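Local structure of hypothetical protein Atu0636 (Agrobacterium tumefaciens, 2OZV) at residues T234-V237 and D238-N242; A86-S89 and A90-V94; K104-E108 and A109-D113. The protein is a predicted O-methyltransferase that probably transfers a methyl group from S-adenosylmethionine to a substrate not yet identified. All coordinates share one frame; numbering follows the deposited sequence.

Interaction 1 (T234-V237 and D238-N242); sequences TPFV and DDLNN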
ATOM      1  N   THR B 234     -11.731  18.742   4.017  1.00 49.46           N
ATOM      2  CA  THR B 234     -11.001  19.360   2.912  1.00 50.19           C
ATOM      3  C   THR B 234     -11.929  19.478   1.692  1.00 51.01           C
ATOM      4  O   THR B 234     -12.876  18.702   1.564  1.00 50.58           O
ATOM      5  CB  THR B 234      -9.695  18.588   2.565  1.00 50.42           C
ATOM      6  OG1 THR B 234     -10.001  17.224   2.243  1.00 50.51           O
ATOM      7  CG2 THR B 234      -8.753  18.597   3.741  1.00 50.25           C
ATOM      8  N   PRO B 235     -11.697  20.481   0.822  1.00 52.09           N
ATOM      9  CA  PRO B 235     -12.682  20.780  -0.242  1.00 52.42           C
ATOM     10  C   PRO B 235     -13.029  19.606  -1.187  1.00 52.36           C
ATOM     11  O   PRO B 235     -14.212  19.381  -1.449  1.00 52.23           O
ATOM     12  CB  PRO B 235     -12.049  21.966  -0.976  1.00 52.86           C
ATOM     13  CG  PRO B 235     -11.158  22.618   0.078  1.00 53.09           C
ATOM     14  CD  PRO B 235     -10.563  21.425   0.788  1.00 52.36           C
ATOM     15  N   PHE B 236     -12.038  18.847  -1.666  1.00 52.44           N
ATOM     16  CA  PHE B 236     -12.348  17.717  -2.549  1.00 52.91           C
ATOM     17  C   PHE B 236     -13.180  16.670  -1.817  1.00 52.89           C
ATOM     18  O   PHE B 236     -14.183  16.197  -2.342  1.00 53.09           O
ATOM     19  CB  PHE B 236     -11.098  17.071  -3.172  1.00 53.14           C
ATOM     20  CG  PHE B 236     -11.415  15.972  -4.170  1.00 54.16           C
ATOM     21  CD1 PHE B 236     -12.179  16.241  -5.312  1.00 56.54           C
ATOM     22  CD2 PHE B 236     -10.952  14.672  -3.974  1.00 54.48           C
ATOM     23  CE1 PHE B 236     -12.472  15.229  -6.237  1.00 56.71           C
ATOM     24  CE2 PHE B 236     -11.241  13.662  -4.896  1.00 53.62           C
ATOM     25  CZ  PHE B 236     -11.991  13.938  -6.022  1.00 56.47           C
ATOM     26  N   VAL B 237     -12.756  16.322  -0.602  1.00 52.90           N
ATOM     27  CA  VAL B 237     -13.460  15.324   0.207  1.00 52.73           C
ATOM     28  C   VAL B 237     -14.858  15.812   0.587  1.00 53.04           C
ATOM     29  O   VAL B 237     -15.823  15.028   0.618  1.00 52.43           O
ATOM     30  CB  VAL B 237     -12.637  14.933   1.453  1.00 52.76           C
ATOM     31  CG1 VAL B 237     -13.427  14.016   2.389  1.00 53.01           C
ATOM     32  CG2 VAL B 237     -11.325  14.269   1.010  1.00 51.77           C
ATOM     33  N   ASP B 238     -14.982  17.102   0.845  1.00 53.46           N
ATOM     34  CA  ASP B 238     -16.295  17.644   1.139  1.00 54.94           C
ATOM     35  C   ASP B 238     -17.263  17.474  -0.038  1.00 55.56           C
ATOM     36  O   ASP B 238     -18.419  17.099   0.176  1.00 56.69           O
ATOM     37  CB  ASP B 238     -16.223  19.099   1.590  1.00 55.12           C
ATOM     38  CG  ASP B 238     -17.506  19.553   2.246  1.00 56.22           C
ATOM     39  OD1 ASP B 238     -17.955  18.906   3.229  1.00 57.67           O
ATOM     40  OD2 ASP B 238     -18.082  20.534   1.750  1.00 57.61           O
ATOM     41  N   ASP B 239     -16.795  17.746  -1.261  1.00 55.68           N
ATOM     42  CA  ASP B 239     -17.558  17.454  -2.485  1.00 56.50           C
ATOM     43  C   ASP B 239     -17.954  15.972  -2.606  1.00 57.11           C
ATOM     44  O   ASP B 239     -19.092  15.661  -2.988  1.00 57.22           O
ATOM     45  CB  ASP B 239     -16.780  17.876  -3.733  1.00 56.10           C
ATOM     46  CG  ASP B 239     -16.773  19.372  -3.944  1.00 59.29           C
ATOM     47  OD1 ASP B 239     -17.687  20.049  -3.429  1.00 57.81           O
ATOM     48  OD2 ASP B 239     -15.846  19.868  -4.627  1.00 60.92           O
ATOM     49  N   LEU B 240     -17.024  15.066  -2.302  1.00 57.00           N
ATOM     50  CA  LEU B 240     -17.324  13.636  -2.327  1.00 58.38           C
ATOM     51  C   LEU B 240     -18.440  13.329  -1.322  1.00 60.75           C
ATOM     52  O   LEU B 240     -19.421  12.645  -1.656  1.00 60.94           O
ATOM     53  CB  LEU B 240     -16.079  12.796  -2.043  1.00 56.93           C
ATOM     54  CG  LEU B 240     -14.932  12.907  -3.050  1.00 53.61           C
ATOM     55  CD1 LEU B 240     -13.845  11.940  -2.623  1.00 50.97           C
ATOM     56  CD2 LEU B 240     -15.361  12.671  -4.518  1.00 54.36           C
ATOM     57  N   ASN B 241     -18.309  13.881  -0.118  1.00 62.23           N
ATOM     58  CA  ASN B 241     -19.300  13.687   0.940  1.00 63.96           C
ATOM     59  C   ASN B 241     -20.714  14.171   0.606  1.00 64.07           C
ATOM     60  O   ASN B 241     -21.696  13.513   0.966  1.00 65.17           O
ATOM     61  CB  ASN B 241     -18.812  14.311   2.249  1.00 64.67           C
ATOM     62  CG  ASN B 241     -19.560  13.784   3.454  1.00 66.56           C
ATOM     63  OD1 ASN B 241     -19.594  12.572   3.704  1.00 70.61           O
ATOM     64  ND2 ASN B 241     -20.165  14.691   4.212  1.00 68.36           N
ATOM     65  N   ASN B 242     -20.807  15.304  -0.088  1.00 63.83           N
ATOM     66  CA  ASN B 242     -22.082  15.883  -0.494  1.00 63.66           C
ATOM     67  C   ASN B 242     -22.709  15.185  -1.704  1.00 62.67           C
ATOM     68  O   ASN B 242     -23.806  15.547  -2.118  1.00 62.60           O
ATOM     69  CB  ASN B 242     -21.931  17.385  -0.817  1.00 64.12           C
ATOM     70  CG  ASN B 242     -21.563  18.237   0.411  1.00 66.96           C
ATOM     71  OD1 ASN B 242     -21.348  19.451   0.289  1.00 67.30           O
ATOM     72  ND2 ASN B 242     -21.473  17.602   1.587  1.00 69.76           N
TER

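Interaction 2 (A86-S89 and A90-V94); sequences AAFS and ARIEV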
ATOM      1  N   ALA B  86     -36.870   8.627  -1.403  1.00 53.38           N
ATOM      2  CA  ALA B  86     -37.908   8.375  -2.403  1.00 53.08           C
ATOM      3  C   ALA B  86     -37.544   8.809  -3.821  1.00 53.07           C
ATOM      4  O   ALA B  86     -38.068   8.256  -4.786  1.00 52.92           O
ATOM      5  CB  ALA B  86     -39.254   9.003  -1.969  1.00 53.35           C
ATOM      6  N   ALA B  87     -36.664   9.799  -3.954  1.00 52.67           N
ATOM      7  CA  ALA B  87     -36.287  10.279  -5.283  1.00 52.71           C
ATOM      8  C   ALA B  87     -35.560   9.214  -6.139  1.00 51.95           C
ATOM      9  O   ALA B  87     -35.654   9.239  -7.373  1.00 52.85           O
ATOM     10  CB  ALA B  87     -35.440  11.534  -5.180  1.00 52.80           C
ATOM     11  N   PHE B  88     -34.867   8.271  -5.498  1.00 50.09           N
ATOM     12  CA  PHE B  88     -34.045   7.296  -6.241  1.00 48.93           C
ATOM     13  C   PHE B  88     -34.348   5.836  -5.882  1.00 47.52           C
ATOM     14  O   PHE B  88     -33.803   4.930  -6.490  1.00 47.54           O
ATOM     15  CB  PHE B  88     -32.561   7.570  -6.010  1.00 48.34           C
ATOM     16  CG  PHE B  88     -32.159   7.495  -4.561  1.00 49.23           C
ATOM     17  CD1 PHE B  88     -31.954   6.263  -3.952  1.00 48.49           C
ATOM     18  CD2 PHE B  88     -32.048   8.658  -3.798  1.00 50.01           C
ATOM     19  CE1 PHE B  88     -31.624   6.178  -2.581  1.00 48.94           C
ATOM     20  CE2 PHE B  88     -31.719   8.597  -2.440  1.00 52.45           C
ATOM     21  CZ  PHE B  88     -31.491   7.346  -1.838  1.00 49.96           C
ATOM     22  N   SER B  89     -35.178   5.620  -4.870  1.00 47.48           N
ATOM     23  CA  SER B  89     -35.421   4.271  -4.347  1.00 47.61           C
ATOM     24  C   SER B  89     -35.976   3.285  -5.381  1.00 46.96           C
ATOM     25  O   SER B  89     -35.729   2.092  -5.286  1.00 46.28           O
ATOM     26  CB  SER B  89     -36.325   4.329  -3.108  1.00 47.33           C
ATOM     27  OG  SER B  89     -37.639   4.711  -3.447  1.00 49.76           O
ATOM     28  N   ALA B  90     -36.694   3.795  -6.384  1.00 45.84           N
ATOM     29  CA  ALA B  90     -37.263   2.939  -7.431  1.00 45.61           C
ATOM     30  C   ALA B  90     -36.172   2.216  -8.204  1.00 45.72           C
ATOM     31  O   ALA B  90     -36.423   1.168  -8.798  1.00 45.58           O
ATOM     32  CB  ALA B  90     -38.115   3.752  -8.386  1.00 46.01           C
ATOM     33  N   ARG B  91     -34.971   2.787  -8.202  1.00 45.13           N
ATOM     34  CA  ARG B  91     -33.851   2.233  -8.953  1.00 45.42           C
ATOM     35  C   ARG B  91     -32.972   1.305  -8.117  1.00 46.17           C
ATOM     36  O   ARG B  91     -31.883   0.906  -8.554  1.00 46.59           O
ATOM     37  CB  ARG B  91     -33.025   3.364  -9.564  1.00 45.04           C
ATOM     38  CG  ARG B  91     -33.813   4.132 -10.604  1.00 44.97           C
ATOM     39  CD  ARG B  91     -32.950   5.159 -11.258  1.00 46.29           C
ATOM     40  NE  ARG B  91     -32.797   6.377 -10.460  1.00 45.59           N
ATOM     41  CZ  ARG B  91     -31.652   6.772  -9.914  1.00 46.04           C
ATOM     42  NH1 ARG B  91     -30.541   6.039 -10.041  1.00 46.05           N
ATOM     43  NH2 ARG B  91     -31.626   7.929  -9.260  1.00 46.71           N
ATOM     44  N   ILE B  92     -33.442   0.950  -6.921  1.00 46.24           N
ATOM     45  CA  ILE B  92     -32.669   0.103  -6.022  1.00 47.40           C
ATOM     46  C   ILE B  92     -33.463  -1.158  -5.713  1.00 47.50           C
ATOM     47  O   ILE B  92     -34.576  -1.099  -5.181  1.00 47.65           O
ATOM     48  CB  ILE B  92     -32.262   0.824  -4.721  1.00 47.85           C
ATOM     49  CG1 ILE B  92     -31.389   2.050  -5.088  1.00 49.54           C
ATOM     50  CG2 ILE B  92     -31.478  -0.153  -3.828  1.00 49.39           C
ATOM     51  CD1 ILE B  92     -30.919   2.878  -3.949  1.00 53.91           C
ATOM     52  N   GLU B  93     -32.882  -2.291  -6.059  1.00 46.21           N
ATOM     53  CA  GLU B  93     -33.551  -3.567  -5.806  1.00 47.97           C
ATOM     54  C   GLU B  93     -32.769  -4.269  -4.720  1.00 46.41           C
ATOM     55  O   GLU B  93     -31.561  -4.337  -4.826  1.00 46.99           O
ATOM     56  CB  GLU B  93     -33.493  -4.407  -7.070  1.00 48.32           C
ATOM     57  CG  GLU B  93     -34.273  -5.705  -6.975  1.00 52.13           C
ATOM     58  CD  GLU B  93     -34.136  -6.548  -8.259  1.00 50.96           C
ATOM     59  OE1 GLU B  93     -33.430  -6.170  -9.211  1.00 59.00           O
ATOM     60  OE2 GLU B  93     -34.767  -7.617  -8.279  1.00 60.88           O
ATOM     61  N   VAL B  94     -33.437  -4.788  -3.691  1.00 45.72           N
ATOM     62  CA  VAL B  94     -32.727  -5.491  -2.628  1.00 46.30           C
ATOM     63  C   VAL B  94     -32.987  -6.979  -2.811  1.00 46.59           C
ATOM     64  O   VAL B  94     -34.157  -7.398  -2.856  1.00 46.09           O
ATOM     65  CB  VAL B  94     -33.245  -5.064  -1.231  1.00 46.78           C
ATOM     66  CG1 VAL B  94     -32.520  -5.823  -0.110  1.00 48.25           C
ATOM     67  CG2 VAL B  94     -33.132  -3.553  -1.067  1.00 48.52           C
TER
HETATM   68  O   HOH W   1     -37.383   6.561  -7.026  1.00 36.73           O
HETATM   69  O   HOH W   2     -35.696   7.147  -9.492  1.00 38.65           O
HETATM   70  O   HOH W   3     -34.019   9.502  -9.419  1.00 47.09           O

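Interaction 3 (K104-E108 and A109-D113); sequences KARVE and AGLPD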
ATOM      1  N   LYS B 104     -23.357 -22.516 -10.184  1.00 57.98           N
ATOM      2  CA  LYS B 104     -24.790 -22.488 -10.452  1.00 57.57           C
ATOM      3  C   LYS B 104     -25.639 -22.059  -9.246  1.00 56.58           C
ATOM      4  O   LYS B 104     -26.694 -21.436  -9.409  1.00 56.26           O
ATOM      5  CB  LYS B 104     -25.247 -23.853 -10.986  1.00 58.02           C
ATOM      6  CG  LYS B 104     -26.734 -23.958 -11.292  1.00 60.34           C
ATOM      7  CD  LYS B 104     -27.181 -22.942 -12.342  1.00 64.23           C
ATOM      8  CE  LYS B 104     -28.654 -22.614 -12.185  1.00 65.71           C
ATOM      9  NZ  LYS B 104     -29.513 -23.841 -12.273  1.00 66.97           N
ATOM     10  N   ALA B 105     -25.182 -22.426  -8.048  1.00 55.73           N
ATOM     11  CA  ALA B 105     -25.787 -21.976  -6.795  1.00 55.04           C
ATOM     12  C   ALA B 105     -25.818 -20.443  -6.768  1.00 54.24           C
ATOM     13  O   ALA B 105     -26.832 -19.839  -6.403  1.00 54.05           O
ATOM     14  CB  ALA B 105     -24.992 -22.506  -5.601  1.00 55.15           C
ATOM     15  N   ARG B 106     -24.708 -19.839  -7.183  1.00 54.03           N
ATOM     16  CA  ARG B 106     -24.577 -18.379  -7.221  1.00 53.46           C
ATOM     17  C   ARG B 106     -25.622 -17.758  -8.145  1.00 53.54           C
ATOM     18  O   ARG B 106     -26.350 -16.843  -7.742  1.00 52.73           O
ATOM     19  CB  ARG B 106     -23.156 -17.971  -7.624  1.00 53.65           C
ATOM     20  CG  ARG B 106     -22.942 -16.442  -7.712  1.00 53.16           C
ATOM     21  CD  ARG B 106     -21.503 -16.070  -8.082  1.00 54.23           C
ATOM     22  NE  ARG B 106     -21.036 -16.797  -9.265  1.00 58.99           N
ATOM     23  CZ  ARG B 106     -19.873 -17.455  -9.368  1.00 61.87           C
ATOM     24  NH1 ARG B 106     -18.979 -17.477  -8.373  1.00 60.69           N
ATOM     25  NH2 ARG B 106     -19.590 -18.088 -10.501  1.00 64.07           N
ATOM     26  N   VAL B 107     -25.710 -18.274  -9.370  1.00 54.05           N
ATOM     27  CA  VAL B 107     -26.694 -17.809 -10.352  1.00 54.56           C
ATOM     28  C   VAL B 107     -28.134 -17.972  -9.846  1.00 55.13           C
ATOM     29  O   VAL B 107     -28.942 -17.042  -9.967  1.00 55.06           O
ATOM     30  CB  VAL B 107     -26.505 -18.498 -11.730  1.00 54.64           C
ATOM     31  CG1 VAL B 107     -27.545 -18.006 -12.736  1.00 54.34           C
ATOM     32  CG2 VAL B 107     -25.093 -18.256 -12.258  1.00 54.11           C
ATOM     33  N   GLU B 108     -28.437 -19.142  -9.274  1.00 56.10           N
ATOM     34  CA  GLU B 108     -29.766 -19.445  -8.730  1.00 56.86           C
ATOM     35  C   GLU B 108     -30.152 -18.442  -7.629  1.00 56.41           C
ATOM     36  O   GLU B 108     -31.319 -18.050  -7.515  1.00 56.85           O
ATOM     37  CB  GLU B 108     -29.793 -20.887  -8.191  1.00 57.93           C
ATOM     38  CG  GLU B 108     -31.129 -21.345  -7.586  1.00 61.44           C
ATOM     39  CD  GLU B 108     -31.960 -22.231  -8.515  1.00 67.19           C
ATOM     40  OE1 GLU B 108     -31.503 -23.354  -8.865  1.00 68.68           O
ATOM     41  OE2 GLU B 108     -33.091 -21.820  -8.868  1.00 69.33           O
ATOM     42  N   ALA B 109     -29.158 -18.015  -6.849  1.00 55.67           N
ATOM     43  CA  ALA B 109     -29.348 -17.053  -5.755  1.00 55.04           C
ATOM     44  C   ALA B 109     -29.602 -15.620  -6.237  1.00 54.95           C
ATOM     45  O   ALA B 109     -29.929 -14.730  -5.436  1.00 55.52           O
ATOM     46  CB  ALA B 109     -28.166 -17.099  -4.800  1.00 54.56           C
ATOM     47  N   GLY B 110     -29.473 -15.394  -7.541  1.00 53.76           N
ATOM     48  CA  GLY B 110     -29.798 -14.098  -8.132  1.00 52.40           C
ATOM     49  C   GLY B 110     -28.559 -13.246  -8.363  1.00 51.40           C
ATOM     50  O   GLY B 110     -28.654 -12.014  -8.433  1.00 51.33           O
ATOM     51  N   LEU B 111     -27.407 -13.905  -8.483  1.00 50.44           N
ATOM     52  CA  LEU B 111     -26.142 -13.235  -8.826  1.00 49.70           C
ATOM     53  C   LEU B 111     -25.731 -13.676 -10.234  1.00 49.29           C
ATOM     54  O   LEU B 111     -25.011 -14.655 -10.389  1.00 49.30           O
ATOM     55  CB  LEU B 111     -25.059 -13.600  -7.794  1.00 49.67           C
ATOM     56  CG  LEU B 111     -25.155 -12.881  -6.433  1.00 49.30           C
ATOM     57  CD1 LEU B 111     -24.605 -13.735  -5.304  1.00 47.89           C
ATOM     58  CD2 LEU B 111     -24.446 -11.506  -6.485  1.00 47.93           C
ATOM     59  N   PRO B 112     -26.220 -12.973 -11.267  1.00 48.47           N
ATOM     60  CA  PRO B 112     -26.048 -13.446 -12.651  1.00 48.34           C
ATOM     61  C   PRO B 112     -24.621 -13.300 -13.179  1.00 47.36           C
ATOM     62  O   PRO B 112     -23.897 -12.395 -12.763  1.00 46.16           O
ATOM     63  CB  PRO B 112     -27.016 -12.561 -13.451  1.00 48.29           C
ATOM     64  CG  PRO B 112     -27.183 -11.327 -12.635  1.00 49.22           C
ATOM     65  CD  PRO B 112     -26.974 -11.707 -11.193  1.00 49.35           C
ATOM     66  N   ASP B 113     -24.224 -14.200 -14.079  1.00 46.86           N
ATOM     67  CA  ASP B 113     -22.908 -14.130 -14.700  1.00 46.76           C
ATOM     68  C   ASP B 113     -22.781 -12.890 -15.582  1.00 45.87           C
ATOM     69  O   ASP B 113     -23.707 -12.581 -16.361  1.00 45.06           O
ATOM     70  CB  ASP B 113     -22.684 -15.349 -15.602  1.00 48.31           C
ATOM     71  CG  ASP B 113     -22.507 -16.647 -14.825  1.00 50.91           C
ATOM     72  OD1 ASP B 113     -21.996 -16.639 -13.681  1.00 53.50           O
ATOM     73  OD2 ASP B 113     -22.874 -17.691 -15.391  1.00 55.66           O
TER
HETATM   74  O   HOH W   4     -22.520 -15.872 -11.214  1.00 39.22           O

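Interaction 1 (T234-V237 and D238-N242)
Phe-236 and Leu-240 meet one turn apart on helix 235-241. Leu-240 CG lies over one face of the phenyl ring, towards its rim. The two methyl groups take neighbouring ring atoms: CD1 is 3.9 Å from Phe-236 CE2, and CD2 touches CZ. The ring gets there because its CG stands anti to the backbone N (chi1 -176°), which swings it along the helix to the next turn. Leu-240 and Val-237 are buried, and Leu-240 also rests on Ser-30 of helix 24-30. Phe-236 lies at the exposed margin. Away from Val-237 and Leu-240 the helix is more open: Pro-235 is exposed, and Asp-238 and Asp-239 are partly exposed. Four i to i+4 backbone bonds cross from 238-241 to 234-237. The first is short, 2.7 Å from Asp-238 N to Thr-234 O. A fifth, Asn-242 N to Asp-238 O, follows. Thr-234 sits at the N-cap position but its side chain does not cap; OG1 bonds Ile-224 O instead, tying the helix start to the end of strand 218-224. The carbonyls of Thr-234 to Asp-238 are all paired within the helix. The two acidic groups near its N-terminal end would probably interact favourably with the helix dipole.

Interaction 2 (A86-S89 and A90-V94)
Phe-88 has CG between its backbone N and carbonyl carbon (chi1 59°), and Ile-92 has CG1 anti to its own carbonyl carbon (chi1 -60°). These torsions bring the phenyl ring and the isoleucine tip together. Ile-92 CD1 comes in at the ring edge, near the ring plane, 3.5 Å from Phe-88 CD1 and almost as near CE1. Both side chains also reach Met-52 of helix 49-57, and Ile-92 is buried against Val-63 and Leu-65 of strand 61-67.

The backbone turns tightly beside this apolar pair. Arg-91 N bonds Phe-88 O and Ile-92 N bonds Ser-89 O, both at 3.0 Å. These are successive i to i+3 bonds. In each, the donor sits well above the carbonyl plane, as expected of such a tight turn.

Arg-91 bends at chi3 and folds back along the chain. Its NH2 passes 3.4 Å from Phe-88 CB, and Phe-88 O lies over one guanidinium face, toward its rim. Two waters join the arginine to Ala-87 O. One bridges from NE; the other accepts from NH2 at 2.9 Å and donates to Ala-87 O at 2.6 Å. NH2 also bonds Ala-55 O, and NH1 bonds Ala-61 O. A third water links Ala-86 O to Ala-90 N.

Two overlapping turns thus lead from the loop after helix 70-80 into strand 92-96, outermost in the sheet of this chain. This is the helix-to-strand return of a beta-alpha-beta crossover, as in the Rossmann-like fold of class I methyltransferases.

Interaction 3 (K104-E108 and A109-D113)
A Schellman motif ends helix 103-108, and the chain then leaves towards strand 116-121. Gly-110 is the first residue to leave helical geometry, with a positive phi of 99°. Its N bonds Val-107 O at 3.0 Å. Leu-111 N reaches back to Arg-106 O at 3.2 Å, the i to i+5 bond of the motif. Ala-109 N still makes the last helical bond, to Ala-105 O. Gly-110, with no side chain, takes this positive phi without crowding the carbonyl oxygen before it.

The reversal lays Leu-111 across Arg-106 at about a right angle. Leu-111 CB is 3.5 Å from Arg-106 CG. Arg-106 also packs on Thr-155 and Ala-158 of helix 148-159, and the buried Leu-111 reaches Ile-159 of the same helix and Tyr-66. Gly-110 O is bonded by Tyr-66 OH.

Asp-113 turns back to the helix. Its carboxylate meets the methyl CG2 of Val-107, with OD1 at 3.8 Å. Arg-106 extends from the backbone and then bends at chi3 (51°), which puts NE beside a water. That water accepts from NE at 2.6 Å and donates to Leu-111 O and to Asp-113 OD1, the latter also at 2.6 Å. Arg-106 NH2 stays 4.2 Å from Asp-113 OD1, beyond a salt bridge.

The opposite charges therefore meet mainly through water. The water relays the pairing: it accepts one bond and gives two, which probably orients the Asp-113 carboxylate toward Arg-106, while the backbone bonds fix the helix end.

All three contacts are local, but they serve different junctions. Interaction 1 is partly buried and lies within one helix near the end of the modelled chain. Interactions 2 and 3 are surface contacts in the part of the chain that matches the methyltransferase small domain, at loops before successive parallel strands, 92-96 and 116-121. In each, one of the touching residues is buried, Ile-92 and Leu-111, and both touch strand 61-67. Water joins an arginine to backbone carbonyl oxygen in both; only interaction 3 adds a carboxylate. Interaction 1 relies on regular helical bonds and an apolar pair. Interactions 2 and 3 come within about 8 Å at their nearest atoms. Interactions 1 and 3 lie on opposite sides of the chain's centre.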